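Side-chain contacts in putative pyridoxal phosphate-dependent transferase (Clostridium difficile, PDB 4DQ6), which binds pyridoxal-5'-phosphate and, from its name and family, is probably a transferase of the aminotransferase class I and II family: residues A[153-156]-A[157-160]; A[172-175]-A[176-179]; A[181-184]-A[185-189]; A[290-293]-A[294-297]; A[296-299]-A[300-304]. All blocks are in the same frame, centred on the assembly; numbering follows the deposited sequence. Where two conformers were deposited one is given.

Contact 2 is the buried one, a loop near the middle of the chain that brings a polar side chain to pyridoxal-5'-phosphate. Contacts 1 and 3 lie farther out, at the starts of helices 155-161 and 183-195, and both rest on N-terminal capping by side chains; contact 1 is the surface one, and its residues pack against those of contact 3. Contact 3 also touches contact 2, through a salt bridge and around Trp181. Contacts 4 and 5 share Leu296 and Glu297 as successive parts of helix 289-313, across the chain's centre from contact 1 in the case of contact 4. There aromatic and aliphatic side chains meet in contact 4, whereas contact 5 adds two bridging waters.

Contact 1 (A[153-156]-A[157-160]); sequences MDYE and DIEN
Asp154 caps helix 155-161: from the N-cap position its OD1 accepts a hydrogen bond from Asp157 N at 3.1 Å. The N-H comes from above the carboxylate plane, 64° out of it. With CG of Asp154 anti to the backbone N (chi1 -170°), the carboxylate lies close to the side chain of the residue it caps, Asp154 CG being 3.3 Å from Asp157 CB. The two acidic side chains cross at about a right angle; Asp157 turns its own carboxylate outward to Lys161 in a salt bridge, and to Ser141 OG. The helix start probably favours negative charge here.

Backbone bonds take over from the cap, with Ile158 N to Asp154 O at 3.0 Å and Glu159 N to Tyr155 O at 3.0 Å. Glu156 O is gripped twice, by Asn160 N at 2.9 Å and by a water that, in the modelled conformer of Asn160, also donates to Asn160 OD1 at 2.7 Å.

The apolar share is small: Tyr155 CD1 and Ile158 CD1 approach to 4.3 Å. Both side chains face helix 183-195, where Tyr155 packs on Ile192 and gives its OH to Glu185 O, while Ile158 rests on Leu189.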
loop_
_atom_site.group_PDB
_atom_site.type_symbol
_atom_site.label_atom_id
_atom_site.label_comp_id
_atom_site.label_asym_id
_atom_site.label_seq_id
_atom_site.Cartn_x
_atom_site.Cartn_y
_atom_site.Cartn_z
ATOM N N MET A 153 32.813 -3.867 8.227
ATOM C CA MET A 153 32.926 -3.559 6.769
ATOM C C MET A 153 34.292 -3.860 6.174
ATOM O O MET A 153 35.353 -3.661 6.811
ATOM C CB MET A 153 32.532 -2.124 6.545
ATOM C CG MET A 153 31.150 -1.758 7.106
ATOM S SD MET A 153 30.646 -0.137 6.487
ATOM C CE MET A 153 29.078 0.048 7.331
ATOM N N ASP A 154 34.291 -4.369 4.930
ATOM C CA ASP A 154 35.538 -4.613 4.240
ATOM C C ASP A 154 35.848 -3.416 3.330
ATOM O O ASP A 154 35.503 -3.404 2.160
ATOM C CB ASP A 154 35.499 -5.919 3.472
ATOM C CG ASP A 154 36.856 -6.332 2.939
ATOM O OD1 ASP A 154 37.749 -5.452 2.811
ATOM O OD2 ASP A 154 37.055 -7.548 2.653
ATOM N N TYR A 155 36.501 -2.412 3.906
ATOM C CA TYR A 155 36.649 -1.127 3.252
ATOM C C TYR A 155 37.528 -1.244 2.022
ATOM O O TYR A 155 37.259 -0.548 1.031
ATOM C CB TYR A 155 37.193 -0.080 4.227
ATOM C CG TYR A 155 36.263 0.240 5.370
ATOM C CD1 TYR A 155 35.081 0.965 5.162
ATOM C CD2 TYR A 155 36.541 -0.217 6.620
ATOM C CE1 TYR A 155 34.229 1.270 6.199
ATOM C CE2 TYR A 155 35.685 0.095 7.661
ATOM C CZ TYR A 155 34.534 0.797 7.426
ATOM O OH TYR A 155 33.712 1.119 8.471
ATOM N N GLU A 156 38.584 -2.076 2.080
ATOM C CA GLU A 156 39.428 -2.353 0.927
ATOM C C GLU A 156 38.594 -2.978 -0.185
ATOM O O GLU A 156 38.753 -2.616 -1.347
ATOM C CB GLU A 156 40.602 -3.301 1.300
ATOM C CG GLU A 156 41.618 -3.558 0.192
ATOM C CD GLU A 156 42.726 -4.535 0.594
ATOM O OE1 GLU A 156 43.861 -4.390 0.097
ATOM O OE2 GLU A 156 42.451 -5.448 1.405
ATOM N N ASP A 157 37.727 -3.931 0.155
ATOM C CA ASP A 157 36.922 -4.614 -0.866
ATOM C C ASP A 157 35.951 -3.649 -1.541
ATOM O O ASP A 157 35.796 -3.683 -2.784
ATOM C CB ASP A 157 36.185 -5.817 -0.275
ATOM C CG ASP A 157 35.531 -6.666 -1.309
ATOM O OD1 ASP A 157 36.240 -7.313 -2.140
ATOM O OD2 ASP A 157 34.287 -6.652 -1.334
ATOM N N ILE A 158 35.337 -2.773 -0.734
ATOM C CA ILE A 158 34.408 -1.735 -1.223
ATOM C C ILE A 158 35.142 -0.854 -2.232
ATOM O O ILE A 158 34.688 -0.673 -3.377
ATOM C CB ILE A 158 33.942 -0.820 -0.108
ATOM C CG1 ILE A 158 33.039 -1.604 0.865
ATOM C CG2 ILE A 158 33.121 0.316 -0.662
ATOM C CD1 ILE A 158 32.591 -0.840 2.122
ATOM N N GLU A 159 36.304 -0.345 -1.823
ATOM C CA GLU A 159 37.171 0.445 -2.729
ATOM C C GLU A 159 37.509 -0.288 -4.019
ATOM O O GLU A 159 37.450 0.310 -5.138
ATOM C CB GLU A 159 38.475 0.780 -2.003
ATOM C CG GLU A 159 38.397 1.993 -1.105
ATOM C CD GLU A 159 38.510 3.313 -1.868
ATOM O OE1 GLU A 159 38.581 3.319 -3.113
ATOM O OE2 GLU A 159 38.515 4.363 -1.194
ATOM N N ASN A 160 37.836 -1.569 -3.893
ATOM C CA ASN A 160 38.260 -2.380 -5.037
ATOM C C ASN A 160 37.131 -2.598 -6.059
ATOM O O ASN A 160 37.365 -2.818 -7.235
ATOM C CB ASN A 160 38.739 -3.744 -4.554
ATOM C CG ASN A 160 40.235 -3.776 -4.262
ATOM O OD1 ASN A 160 40.862 -2.720 -4.186
ATOM N ND2 ASN A 160 40.785 -4.959 -3.988
HETATM O O HOH W 1 41.167 -1.215 -2.021
#

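Contact 2 (A[172-175]-A[176-179]); sequences NPHN and PVGR. With PLP (pyridoxal-5'-phosphate), chain C.
Gly178 N donates to His174 O at 2.8 Å, closing a tight turn in the loop between strand 165-171 and helix 183-195. The run Asn-Pro-His-Asn-Pro is a loop of the kind that binds pyridoxal-5'-phosphate in fold type I enzymes, and here both prolines, Pro173 and Pro176, follow cis peptide bonds. Gly178 meets the carbonyl nearly along its C=O direction, and its positive phi (85°) is one that glycine adopts easily. A second bond, His174 N to Arg179 O at 3.0 Å, lies in the carbonyl plane and ties the two ends of the turn together.

His174 has CG anti to its backbone N (chi1 -170°), which brings CD2 to 3.9 Å from Val177 CG2; NE2 is held by Pro122 O. Pro176 and Val177 cover this side of the loop against Trp329 of strand 327-331.

Asn175 reaches the pyridoxal-5'-phosphate. Its OD1 sits beside Pro176 CA, 3.0 Å away, and accepts from Arg369 NH1, which helps to fix the rotation of the amide. The opposite end of that amide is thereby presented to the pyridoxal-5'-phosphate, where Asn175 ND2 donates to its phenolic oxygen O3 at 2.7 Å.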
loop_
_atom_site.group_PDB
_atom_site.type_symbol
_atom_site.label_atom_id
_atom_site.label_comp_id
_atom_site.label_asym_id
_atom_site.label_seq_id
_atom_site.Cartn_x
_atom_site.Cartn_y
_atom_site.Cartn_z
ATOM N N ASN A 172 21.564 -0.378 8.547
ATOM C CA ASN A 172 22.052 0.223 9.806
ATOM C C ASN A 172 20.947 0.451 10.776
ATOM O O ASN A 172 20.246 1.401 10.616
ATOM C CB ASN A 172 22.753 1.556 9.376
ATOM C CG ASN A 172 23.248 2.437 10.505
ATOM O OD1 ASN A 172 23.824 1.945 11.415
ATOM N ND2 ASN A 172 23.109 3.805 10.353
ATOM N N PRO A 173 20.830 -0.410 11.800
ATOM C CA PRO A 173 21.626 -1.599 12.095
ATOM C C PRO A 173 21.557 -2.691 11.020
ATOM O O PRO A 173 20.563 -2.773 10.272
ATOM C CB PRO A 173 21.004 -2.141 13.388
ATOM C CG PRO A 173 20.261 -1.001 13.977
ATOM C CD PRO A 173 19.826 -0.137 12.856
ATOM N N HIS A 174 22.569 -3.554 10.962
ATOM C CA HIS A 174 22.715 -4.515 9.912
ATOM C C HIS A 174 22.067 -5.847 10.336
ATOM O O HIS A 174 22.614 -6.577 11.191
ATOM C CB HIS A 174 24.171 -4.666 9.568
ATOM C CG HIS A 174 24.383 -5.453 8.342
ATOM N ND1 HIS A 174 24.883 -4.889 7.182
ATOM C CD2 HIS A 174 24.148 -6.779 8.084
ATOM C CE1 HIS A 174 24.931 -5.871 6.245
ATOM N NE2 HIS A 174 24.578 -7.041 6.797
ATOM N N ASN A 175 20.989 -6.190 9.637
ATOM C CA ASN A 175 20.317 -7.497 9.737
ATOM C C ASN A 175 20.928 -8.423 8.689
ATOM O O ASN A 175 20.921 -8.074 7.505
ATOM C CB ASN A 175 18.819 -7.256 9.488
ATOM C CG ASN A 175 18.047 -8.488 9.140
ATOM O OD1 ASN A 175 18.445 -9.606 9.365
ATOM N ND2 ASN A 175 16.808 -8.256 8.622
ATOM N N PRO A 176 21.501 -9.587 9.063
ATOM C CA PRO A 176 21.185 -10.325 10.296
ATOM C C PRO A 176 22.271 -10.341 11.347
ATOM O O PRO A 176 22.065 -10.987 12.437
ATOM C CB PRO A 176 20.982 -11.753 9.744
ATOM C CG PRO A 176 22.056 -11.846 8.732
ATOM C CD PRO A 176 21.984 -10.529 8.026
ATOM N N VAL A 177 23.421 -9.752 11.080
ATOM C CA VAL A 177 24.568 -9.924 11.969
ATOM C C VAL A 177 24.495 -9.126 13.281
ATOM O O VAL A 177 25.289 -9.381 14.188
ATOM C CB VAL A 177 25.894 -9.707 11.275
ATOM C CG1 VAL A 177 26.030 -10.542 10.001
ATOM C CG2 VAL A 177 26.195 -8.241 11.004
ATOM N N GLY A 178 23.616 -8.155 13.317
ATOM C CA GLY A 178 23.306 -7.393 14.565
ATOM C C GLY A 178 24.211 -6.232 14.867
ATOM O O GLY A 178 24.248 -5.744 15.958
ATOM N N ARG A 179 24.976 -5.775 13.858
ATOM C CA ARG A 179 25.937 -4.645 14.012
ATOM C C ARG A 179 25.204 -3.287 14.079
ATOM O O ARG A 179 24.406 -2.972 13.200
ATOM C CB ARG A 179 27.019 -4.572 12.916
ATOM C CG ARG A 179 28.204 -5.537 13.051
ATOM C CD ARG A 179 29.010 -5.452 14.324
ATOM N NE ARG A 179 29.175 -4.088 14.813
ATOM C CZ ARG A 179 30.080 -3.204 14.440
ATOM N NH1 ARG A 179 30.058 -1.994 14.918
ATOM N NH2 ARG A 179 30.988 -3.546 13.531
HETATM N N1 PLP C . 14.600 -3.549 5.897
HETATM C C2 PLP C . 15.191 -4.424 6.775
HETATM C C2A PLP C . 16.662 -4.462 7.058
HETATM C C3 PLP C . 14.396 -5.381 7.512
HETATM O O3 PLP C . 14.964 -6.243 8.343
HETATM C C4 PLP C . 12.957 -5.399 7.308
HETATM C C4A PLP C . 12.081 -6.409 8.003
HETATM C C5 PLP C . 12.406 -4.434 6.368
HETATM C C6 PLP C . 13.264 -3.542 5.683
HETATM C C5A PLP C . 10.922 -4.419 6.175
HETATM O O4P PLP C . 10.735 -3.866 4.915
HETATM P P PLP C . 9.209 -3.465 4.547
HETATM O O1P PLP C . 8.978 -2.187 5.275
HETATM O O2P PLP C . 9.329 -3.384 2.973
HETATM O O3P PLP C . 8.376 -4.633 5.159
#

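Contact 3 (A[181-184]-A[185-189]); sequences WTKD and ELKKL
Glu185 folds back over Thr182 to make a capping box at the start of helix 183-195. Its OE1 takes the backbone N of Thr182 at 2.9 Å in an almost straight bond (176°), through the lone pair directed away from the other carboxylate oxygen. In return Thr182 OG1, at the N-cap position, accepts Glu185 N at 3.1 Å; OG1 also donates weakly to OE1. CG of Glu185 stands beside its backbone N (chi1 -74°) and the chain runs on extended, so the carboxylate reaches back along the turn. Arg179 NH1 forms a salt bridge with the same OE1, adding a positive charge that would probably favour the ionised carboxylate.

The same carboxylate meets the edge of the Trp181 indole. Glu185 OE1 lies 3.8 Å from Trp181 CE3, near the ring plane, with the ring and carboxylate planes 72° apart. Trp181 CB packs on Leu186 CG at 3.7 Å, and the two side chains cross at about a right angle.

Asp184, on the solvent side, runs alongside Lys187 in the same direction, its OD1 3.8 Å from Lys187 CD; the charged ends stay beyond salt-bridge distance.

Helix 183-195 is the crossover of a beta-alpha-beta unit between strands 165-171 and 199-203. Trp181 and Leu186 both pack on Leu170 of the first strand, and Trp181 NE1 is hydrogen-bonded to Cys171 O at its end.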
loop_
_atom_site.group_PDB
_atom_site.type_symbol
_atom_site.label_atom_id
_atom_site.label_comp_id
_atom_site.label_asym_id
_atom_site.label_seq_id
_atom_site.Cartn_x
_atom_site.Cartn_y
_atom_site.Cartn_z
ATOM N N TRP A 181 26.590 0.143 13.582
ATOM C CA TRP A 181 27.837 0.744 13.137
ATOM C C TRP A 181 28.178 1.958 13.991
ATOM O O TRP A 181 27.294 2.774 14.328
ATOM C CB TRP A 181 27.708 1.148 11.690
ATOM C CG TRP A 181 27.310 -0.006 10.757
ATOM C CD1 TRP A 181 26.123 -0.132 10.051
ATOM C CD2 TRP A 181 28.039 -1.225 10.482
ATOM N NE1 TRP A 181 26.101 -1.268 9.339
ATOM C CE2 TRP A 181 27.191 -2.018 9.595
ATOM C CE3 TRP A 181 29.203 -1.752 10.933
ATOM C CZ2 TRP A 181 27.632 -3.242 9.057
ATOM C CZ3 TRP A 181 29.646 -2.984 10.391
ATOM C CH2 TRP A 181 28.828 -3.734 9.544
ATOM N N THR A 182 29.475 2.128 14.301
ATOM C CA THR A 182 29.893 3.316 15.038
ATOM C C THR A 182 30.035 4.510 14.075
ATOM O O THR A 182 30.064 4.352 12.844
ATOM C CB THR A 182 31.240 3.102 15.738
ATOM O OG1 THR A 182 32.233 2.953 14.704
ATOM C CG2 THR A 182 31.229 1.830 16.622
ATOM N N LYS A 183 30.024 5.698 14.637
ATOM C CA LYS A 183 30.198 6.907 13.826
ATOM C C LYS A 183 31.432 6.796 13.002
ATOM O O LYS A 183 31.408 7.113 11.814
ATOM C CB LYS A 183 30.235 8.112 14.723
ATOM C CG LYS A 183 30.456 9.397 13.945
ATOM C CD LYS A 183 30.798 10.499 14.928
ATOM C CE LYS A 183 29.512 11.061 15.491
ATOM N NZ LYS A 183 28.757 11.816 14.441
ATOM N N ASP A 184 32.527 6.343 13.600
ATOM C CA ASP A 184 33.753 6.227 12.807
ATOM C C ASP A 184 33.679 5.193 11.679
ATOM O O ASP A 184 34.267 5.369 10.571
ATOM C CB ASP A 184 34.969 5.957 13.684
ATOM C CG ASP A 184 35.418 7.185 14.510
ATOM O OD1 ASP A 184 34.949 8.311 14.268
ATOM O OD2 ASP A 184 36.323 6.988 15.371
ATOM N N GLU A 185 32.932 4.112 11.896
ATOM C CA GLU A 185 32.738 3.153 10.817
ATOM C C GLU A 185 31.904 3.751 9.680
ATOM O O GLU A 185 32.157 3.523 8.501
ATOM C CB GLU A 185 32.090 1.858 11.304
ATOM C CG GLU A 185 33.002 0.965 12.093
ATOM C CD GLU A 185 32.277 -0.212 12.724
ATOM O OE1 GLU A 185 31.332 0.057 13.451
ATOM O OE2 GLU A 185 32.689 -1.374 12.474
ATOM N N LEU A 186 30.909 4.538 10.040
ATOM C CA LEU A 186 30.039 5.174 9.064
ATOM C C LEU A 186 30.747 6.307 8.342
ATOM O O LEU A 186 30.606 6.454 7.109
ATOM C CB LEU A 186 28.798 5.705 9.754
ATOM C CG LEU A 186 27.893 4.607 10.321
ATOM C CD1 LEU A 186 26.878 5.252 11.254
ATOM C CD2 LEU A 186 27.223 3.855 9.176
ATOM N N LYS A 187 31.599 7.030 9.057
ATOM C CA LYS A 187 32.423 8.068 8.389
ATOM C C LYS A 187 33.319 7.469 7.353
ATOM O O LYS A 187 33.446 8.010 6.266
ATOM C CB LYS A 187 33.302 8.765 9.407
ATOM C CG LYS A 187 32.539 9.741 10.263
ATOM C CD LYS A 187 33.425 10.240 11.413
ATOM C CE LYS A 187 32.986 11.622 11.855
ATOM N NZ LYS A 187 34.183 12.373 12.335
ATOM N N LYS A 188 33.952 6.349 7.685
ATOM C CA LYS A 188 34.869 5.753 6.688
ATOM C C LYS A 188 34.116 5.345 5.430
ATOM O O LYS A 188 34.555 5.599 4.314
ATOM C CB LYS A 188 35.638 4.605 7.313
ATOM C CG LYS A 188 36.856 4.200 6.488
ATOM C CD LYS A 188 37.760 3.320 7.332
ATOM C CE LYS A 188 38.743 2.563 6.484
ATOM N NZ LYS A 188 39.846 3.450 6.061
ATOM N N LEU A 189 32.936 4.756 5.572
ATOM C CA LEU A 189 32.110 4.373 4.423
ATOM C C LEU A 189 31.646 5.593 3.647
ATOM O O LEU A 189 31.662 5.611 2.421
ATOM C CB LEU A 189 30.874 3.565 4.880
ATOM C CG LEU A 189 29.802 3.209 3.845
ATOM C CD1 LEU A 189 30.461 2.347 2.730
ATOM C CD2 LEU A 189 28.584 2.611 4.642
#

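Contact 4 (A[290-293]-A[294-297]); sequences SWLE and SFLE
The backbone is regular alpha-helix from Ser290 to Glu297, each N-H of 294-297 bonding to the carbonyl four residues back, as with Phe295 N to Trp291 O at 2.8 Å. On one flank Trp291 and Phe295 both place CG anti to the backbone N (chi1 -176° and 160°), so their rings rise from successive turns with planes only 6° apart. They are slid along each other, however, and barely overlap: the centroids of the Trp291 six-membered ring and the Phe295 ring are 5.5 Å apart. The indole is met instead by the methylene: Phe295 CB sits over its face, 4.1 Å from the centroid of the Trp291 six-membered ring, a CH-pi contact.

Leu292 fills the next flank. Its CD1 lies 3.9 Å from Leu296 CG and 4.2 Å from Phe295 CD2, so one methyl touches both Phe295 and Leu296.

The polar residues look outward to other partners, Glu293 to Arg83 and, in its modelled conformer, Ser294 to Met4 O. This part of helix 289-313 lies beside helix 70-84, with Leu292 on Trp79, while the N-terminal segment runs past Trp291, whose ring meets Tyr6 edge-to-face.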
loop_
_atom_site.group_PDB
_atom_site.type_symbol
_atom_site.label_atom_id
_atom_site.label_comp_id
_atom_site.label_asym_id
_atom_site.label_seq_id
_atom_site.Cartn_x
_atom_site.Cartn_y
_atom_site.Cartn_z
ATOM N N SER A 290 7.693 4.620 26.539
ATOM C CA SER A 290 7.796 3.807 27.735
ATOM C C SER A 290 7.674 2.305 27.427
ATOM O O SER A 290 8.431 1.498 27.957
ATOM C CB SER A 290 6.814 4.265 28.803
ATOM O OG SER A 290 7.252 5.500 29.352
ATOM N N TRP A 291 6.739 1.952 26.563
ATOM C CA TRP A 291 6.664 0.579 26.040
ATOM C C TRP A 291 7.935 0.152 25.358
ATOM O O TRP A 291 8.444 -0.951 25.647
ATOM C CB TRP A 291 5.434 0.414 25.140
ATOM C CG TRP A 291 5.276 -0.981 24.663
ATOM C CD1 TRP A 291 4.509 -2.025 25.231
ATOM C CD2 TRP A 291 5.930 -1.571 23.483
ATOM N NE1 TRP A 291 4.637 -3.152 24.479
ATOM C CE2 TRP A 291 5.480 -2.958 23.430
ATOM C CE3 TRP A 291 6.808 -1.109 22.512
ATOM C CZ2 TRP A 291 5.867 -3.821 22.449
ATOM C CZ3 TRP A 291 7.186 -1.989 21.519
ATOM C CH2 TRP A 291 6.750 -3.327 21.496
ATOM N N LEU A 292 8.514 1.018 24.502
ATOM C CA LEU A 292 9.713 0.651 23.852
ATOM C C LEU A 292 10.887 0.395 24.842
ATOM O O LEU A 292 11.588 -0.604 24.716
ATOM C CB LEU A 292 10.116 1.712 22.829
ATOM C CG LEU A 292 11.483 1.498 22.252
ATOM C CD1 LEU A 292 11.627 0.215 21.416
ATOM C CD2 LEU A 292 11.854 2.658 21.308
ATOM N N GLU A 293 11.031 1.227 25.867
ATOM C CA GLU A 293 12.133 1.037 26.806
ATOM C C GLU A 293 11.926 -0.305 27.556
ATOM O O GLU A 293 12.885 -1.054 27.800
ATOM C CB GLU A 293 12.272 2.236 27.744
ATOM C CG GLU A 293 12.756 3.513 27.062
ATOM C CD GLU A 293 14.149 3.452 26.461
ATOM O OE1 GLU A 293 15.039 2.710 26.965
ATOM O OE2 GLU A 293 14.413 4.175 25.465
ATOM N N SER A 294 10.686 -0.619 27.898
ATOM C CA SER A 294 10.369 -1.874 28.603
ATOM C C SER A 294 10.612 -3.081 27.708
ATOM O O SER A 294 11.172 -4.059 28.157
ATOM C CB SER A 294 8.935 -1.880 29.118
ATOM O OG SER A 294 8.627 -2.956 30.041
ATOM N N PHE A 295 10.263 -2.968 26.402
ATOM C CA PHE A 295 10.480 -4.030 25.457
ATOM C C PHE A 295 11.999 -4.252 25.342
ATOM O O PHE A 295 12.437 -5.405 25.332
ATOM C CB PHE A 295 9.951 -3.654 24.047
ATOM C CG PHE A 295 10.546 -4.461 22.940
ATOM C CD1 PHE A 295 10.162 -5.748 22.741
ATOM C CD2 PHE A 295 11.528 -3.951 22.097
ATOM C CE1 PHE A 295 10.703 -6.529 21.742
ATOM C CE2 PHE A 295 12.057 -4.720 21.087
ATOM C CZ PHE A 295 11.679 -5.989 20.887
ATOM N N LEU A 296 12.803 -3.182 25.306
ATOM C CA LEU A 296 14.243 -3.344 25.105
ATOM C C LEU A 296 14.900 -4.013 26.298
ATOM O O LEU A 296 15.842 -4.795 26.162
ATOM C CB LEU A 296 14.877 -2.025 24.775
ATOM C CG LEU A 296 14.603 -1.404 23.398
ATOM C CD1 LEU A 296 15.145 0.010 23.402
ATOM C CD2 LEU A 296 15.203 -2.222 22.234
ATOM N N GLU A 297 14.373 -3.761 27.482
ATOM C CA GLU A 297 14.834 -4.516 28.673
ATOM C C GLU A 297 14.496 -6.028 28.622
ATOM O O GLU A 297 15.323 -6.883 28.895
ATOM C CB GLU A 297 14.223 -3.890 29.918
ATOM C CG GLU A 297 14.884 -2.586 30.253
ATOM C CD GLU A 297 16.156 -2.765 31.084
ATOM O OE1 GLU A 297 16.510 -3.924 31.416
ATOM O OE2 GLU A 297 16.811 -1.736 31.396
#

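Contact 5 (A[296-299]-A[300-304]); sequences LEYL and ESNID
Leu299 and Ile303 form the tightly packed side of this part of the long alpha-helix 289-313. Leu299 CG lies 3.7 Å from Ile303 CD1, and the two side chains cross obliquely one turn apart. Ile303 holds CG1 beside its backbone N (chi1 -75°), which swings CD1 back toward the preceding turn and close to Leu299 O.

Elsewhere along the turn the filling is polar and hydrated. A water donates to Leu296 O and to Glu300 OE1, the latter at 2.6 Å, so this carbonyl serves both the water and Glu300 N. The carboxylate of Glu300 is not left to the water alone: OE2 forms a salt bridge with Lys321, and OE1 also accepts from Lys212 N, while Glu297, on the exposed side, pairs with Lys212 NZ.

Tyr298 and Asn302 meet with ring and amide planes 63° apart, Tyr298 CE2 lying 3.8 Å from both Asn302 OD1 and Asn302 ND2, which approach the ring obliquely. The amide is held on both ends by outside partners, OD1 by Arg376 NE and ND2 by Cys374 O and Leu372 O, which should fix its flip. A second water sits in the angle between ring and amide: it donates to Tyr298 O at 2.7 Å and to Asn302 OD1 at 2.9 Å, while its own oxygen rides above the centre of the Tyr298 ring.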
loop_
_atom_site.group_PDB
_atom_site.type_symbol
_atom_site.label_atom_id
_atom_site.label_comp_id
_atom_site.label_asym_id
_atom_site.label_seq_id
_atom_site.Cartn_x
_atom_site.Cartn_y
_atom_site.Cartn_z
ATOM N N LEU A 296 12.803 -3.182 25.306
ATOM C CA LEU A 296 14.243 -3.344 25.105
ATOM C C LEU A 296 14.900 -4.013 26.298
ATOM O O LEU A 296 15.842 -4.795 26.162
ATOM C CB LEU A 296 14.877 -2.025 24.775
ATOM C CG LEU A 296 14.603 -1.404 23.398
ATOM C CD1 LEU A 296 15.145 0.010 23.402
ATOM C CD2 LEU A 296 15.203 -2.222 22.234
ATOM N N GLU A 297 14.373 -3.761 27.482
ATOM C CA GLU A 297 14.834 -4.516 28.673
ATOM C C GLU A 297 14.496 -6.028 28.622
ATOM O O GLU A 297 15.323 -6.883 28.895
ATOM C CB GLU A 297 14.223 -3.890 29.918
ATOM C CG GLU A 297 14.884 -2.586 30.253
ATOM C CD GLU A 297 16.156 -2.765 31.084
ATOM O OE1 GLU A 297 16.510 -3.924 31.416
ATOM O OE2 GLU A 297 16.811 -1.736 31.396
ATOM N N TYR A 298 13.268 -6.307 28.201
ATOM C CA TYR A 298 12.835 -7.672 28.015
ATOM C C TYR A 298 13.663 -8.403 26.941
ATOM O O TYR A 298 14.051 -9.508 27.139
ATOM C CB TYR A 298 11.334 -7.717 27.743
ATOM C CG TYR A 298 10.725 -9.100 27.921
ATOM C CD1 TYR A 298 10.323 -9.497 29.149
ATOM C CD2 TYR A 298 10.693 -10.047 26.892
ATOM C CE1 TYR A 298 9.751 -10.736 29.383
ATOM C CE2 TYR A 298 10.106 -11.322 27.090
ATOM C CZ TYR A 298 9.654 -11.663 28.366
ATOM O OH TYR A 298 9.108 -12.940 28.532
ATOM N N LEU A 299 13.926 -7.727 25.812
ATOM C CA LEU A 299 14.674 -8.309 24.745
ATOM C C LEU A 299 16.074 -8.609 25.180
ATOM O O LEU A 299 16.576 -9.680 24.889
ATOM C CB LEU A 299 14.712 -7.309 23.604
ATOM C CG LEU A 299 15.606 -7.702 22.462
ATOM C CD1 LEU A 299 15.029 -8.969 21.891
ATOM C CD2 LEU A 299 15.601 -6.539 21.475
ATOM N N GLU A 300 16.718 -7.660 25.850
ATOM C CA GLU A 300 18.088 -7.896 26.241
ATOM C C GLU A 300 18.201 -9.053 27.219
ATOM O O GLU A 300 19.137 -9.866 27.162
ATOM C CB GLU A 300 18.752 -6.641 26.776
ATOM C CG GLU A 300 20.272 -6.834 26.916
ATOM C CD GLU A 300 21.124 -5.572 26.679
ATOM O OE1 GLU A 300 20.565 -4.474 26.423
ATOM O OE2 GLU A 300 22.392 -5.715 26.756
ATOM N N SER A 301 17.221 -9.184 28.091
ATOM C CA SER A 301 17.206 -10.353 28.956
ATOM C C SER A 301 17.033 -11.662 28.196
ATOM O O SER A 301 17.741 -12.642 28.421
ATOM C CB SER A 301 16.098 -10.153 29.961
ATOM O OG SER A 301 16.090 -11.200 30.929
ATOM N N ASN A 302 16.101 -11.698 27.243
ATOM C CA ASN A 302 15.968 -12.859 26.314
ATOM C C ASN A 302 17.300 -13.203 25.641
ATOM O O ASN A 302 17.627 -14.352 25.506
ATOM C CB ASN A 302 14.907 -12.647 25.223
ATOM C CG ASN A 302 13.494 -13.122 25.626
ATOM O OD1 ASN A 302 13.208 -13.494 26.822
ATOM N ND2 ASN A 302 12.562 -12.998 24.674
ATOM N N ILE A 303 17.994 -12.165 25.131
ATOM C CA ILE A 303 19.256 -12.366 24.417
ATOM C C ILE A 303 20.308 -12.984 25.338
ATOM O O ILE A 303 20.925 -13.990 25.005
ATOM C CB ILE A 303 19.706 -11.049 23.798
ATOM C CG1 ILE A 303 18.866 -10.723 22.580
ATOM C CG2 ILE A 303 21.182 -11.148 23.452
ATOM C CD1 ILE A 303 18.950 -9.277 22.114
ATOM N N ASP A 304 20.433 -12.423 26.521
ATOM C CA ASP A 304 21.375 -12.936 27.517
ATOM C C ASP A 304 21.022 -14.391 27.925
ATOM O O ASP A 304 21.887 -15.245 27.992
ATOM C CB ASP A 304 21.411 -11.982 28.706
ATOM C CG ASP A 304 22.137 -10.705 28.432
ATOM O OD1 ASP A 304 22.909 -10.628 27.436
ATOM O OD2 ASP A 304 21.924 -9.778 29.215
HETATM O O HOH W 2 18.258 -3.210 26.572
HETATM O O HOH W 3 13.116 -11.392 28.874
#